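Local atomic coordinates of glycoside Hydrolase (PDB entry 5T99), a protein that is a multidomain glycoside hydrolase of family 2 that probably removes terminal galactose from agarose-derived sugars in a human gut bacterium. Residues D298-N303 and S408-S413. Sequence-based numbering, arbitrary orientation.
Sequences DGFFLN and SVIMWS
Phe300 reaches across to Ile410 and Met411, and these three buried apolar side chains make the contact between 298-303 and 408-413. CD1 of Ile410 lies over one face of the Phe300 ring in a CH-pi contact, 4.2 Å from the ring centroid and 27° off its normal. The far end of the ring meets the branch point of the same isoleucine, Phe300 CZ standing 3.9 Å from Ile410 CB. Met411 comes to the same side of the ring but farther out: only its terminal methyl CE touches, set obliquely past the CD1-CE1 bond, with CE 4.1 Å from Phe300 CE1. The CB of Phe300 already points toward 408-413, and CG, roughly anti to the backbone N (chi1 -156°), continues the reach. Met411 is extended beyond CG, which lets CE reach the ring although its CB does not point that way. The strand 409-416 belongs to the parallel beta-barrel of the family 2 TIM-barrel domain, next to 366-370. Strand 299-302 pairs antiparallel with 293-296 and with barrel strand 305-313, so the contact packs a hairpin leading into the barrel against the N-terminal end of strand 409-416, at whose other end lie Asn416 and Glu417 of the galacto-isofagomine pocket. Replacing Phe300 by an alanine would probably open a gap beneath Ile410 CD1 and leave the Met411 methyl without its aromatic neighbour. Further out, Ile293 touches both Phe300 and Ile410, while Phe309 packs against Ile410 and Met411. Backbone hydrogen bonds tie Phe300 to Ile307 and Ile410 to Val367, fixing the strands from which the two side chains project. Beyond the hydrophobic cluster, at the start of 298-303, Asp298 OD1 forms a salt bridge with Arg546; at the end of 408-413, Ser413 OG is hydrogen-bonded to Glu370.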
# COMPACT_ATOMS: atom_id res chain seq x y z
N ASP A 298 -28.02 0.98 -2.52
CA ASP A 298 -27.94 2.40 -2.14
C ASP A 298 -26.73 2.82 -1.33
O ASP A 298 -26.57 4.00 -1.05
CB ASP A 298 -29.22 2.81 -1.40
CG ASP A 298 -30.44 2.77 -2.30
OD1 ASP A 298 -30.32 2.97 -3.54
OD2 ASP A 298 -31.54 2.54 -1.76
N GLY A 299 -25.88 1.87 -0.96
CA GLY A 299 -24.62 2.21 -0.28
C GLY A 299 -24.00 1.08 0.51
O GLY A 299 -24.50 -0.04 0.53
N PHE A 300 -22.88 1.42 1.15
CA PHE A 300 -22.09 0.48 1.95
C PHE A 300 -22.22 0.88 3.42
O PHE A 300 -22.35 2.08 3.75
CB PHE A 300 -20.62 0.49 1.51
CG PHE A 300 -19.87 -0.77 1.85
CD1 PHE A 300 -19.76 -1.80 0.92
CD2 PHE A 300 -19.28 -0.94 3.10
CE1 PHE A 300 -19.09 -2.98 1.24
CE2 PHE A 300 -18.61 -2.11 3.42
CZ PHE A 300 -18.52 -3.14 2.50
N PHE A 301 -22.18 -0.11 4.30
CA PHE A 301 -22.41 0.10 5.72
C PHE A 301 -21.34 -0.58 6.56
O PHE A 301 -21.01 -1.74 6.33
CB PHE A 301 -23.81 -0.41 6.11
CG PHE A 301 -24.92 0.34 5.45
CD1 PHE A 301 -25.57 1.38 6.10
CD2 PHE A 301 -25.33 -0.00 4.15
CE1 PHE A 301 -26.60 2.09 5.47
CE2 PHE A 301 -26.35 0.70 3.51
CZ PHE A 301 -26.99 1.75 4.18
N LEU A 302 -20.81 0.17 7.53
CA LEU A 302 -19.84 -0.33 8.50
C LEU A 302 -20.43 -0.15 9.90
O LEU A 302 -20.76 0.98 10.30
CB LEU A 302 -18.51 0.45 8.38
CG LEU A 302 -17.42 0.11 9.40
CD1 LEU A 302 -17.00 -1.35 9.27
CD2 LEU A 302 -16.22 1.02 9.24
N ASN A 303 -20.57 -1.24 10.64
CA ASN A 303 -21.11 -1.21 12.01
C ASN A 303 -22.49 -0.49 12.08
O ASN A 303 -22.77 0.30 13.00
CB ASN A 303 -20.06 -0.61 12.97
CG ASN A 303 -18.84 -1.50 13.11
OD1 ASN A 303 -18.96 -2.73 13.06
ND2 ASN A 303 -17.65 -0.89 13.27
N SER A 408 -9.70 -4.95 7.93
CA SER A 408 -9.61 -3.87 6.95
C SER A 408 -10.23 -4.24 5.61
O SER A 408 -10.80 -3.40 4.96
CB SER A 408 -8.15 -3.43 6.74
OG SER A 408 -7.35 -4.49 6.24
N VAL A 409 -10.11 -5.50 5.19
CA VAL A 409 -10.56 -5.91 3.85
C VAL A 409 -12.09 -5.99 3.81
O VAL A 409 -12.69 -6.69 4.62
CB VAL A 409 -9.96 -7.27 3.41
CG1 VAL A 409 -10.48 -7.68 2.05
CG2 VAL A 409 -8.44 -7.17 3.38
N ILE A 410 -12.69 -5.26 2.88
CA ILE A 410 -14.15 -5.25 2.74
C ILE A 410 -14.66 -5.75 1.40
O ILE A 410 -15.85 -6.04 1.30
CB ILE A 410 -14.77 -3.86 3.04
CG1 ILE A 410 -14.18 -2.76 2.14
CG2 ILE A 410 -14.57 -3.53 4.51
CD1 ILE A 410 -14.97 -1.46 2.15
N MET A 411 -13.81 -5.83 0.38
CA MET A 411 -14.20 -6.39 -0.90
C MET A 411 -13.06 -7.21 -1.52
O MET A 411 -11.89 -6.96 -1.25
CB MET A 411 -14.59 -5.29 -1.88
CG MET A 411 -15.60 -4.28 -1.39
SD MET A 411 -16.19 -3.30 -2.79
CE MET A 411 -16.91 -1.87 -2.00
N TRP A 412 -13.42 -8.20 -2.34
CA TRP A 412 -12.48 -8.91 -3.20
C TRP A 412 -12.67 -8.39 -4.62
O TRP A 412 -13.70 -8.64 -5.25
CB TRP A 412 -12.75 -10.42 -3.16
CG TRP A 412 -12.76 -11.00 -1.79
CD1 TRP A 412 -13.84 -11.47 -1.12
CD2 TRP A 412 -11.64 -11.17 -0.91
NE1 TRP A 412 -13.47 -11.93 0.11
CE2 TRP A 412 -12.12 -11.76 0.27
CE3 TRP A 412 -10.27 -10.88 -1.02
CZ2 TRP A 412 -11.29 -12.07 1.35
CZ3 TRP A 412 -9.44 -11.19 0.05
CH2 TRP A 412 -9.95 -11.78 1.22
N SER A 413 -11.69 -7.64 -5.13
CA SER A 413 -11.75 -7.14 -6.51
C SER A 413 -11.10 -8.18 -7.43
O SER A 413 -9.90 -8.45 -7.30
CB SER A 413 -11.07 -5.78 -6.64
OG SER A 413 -11.25 -5.22 -7.93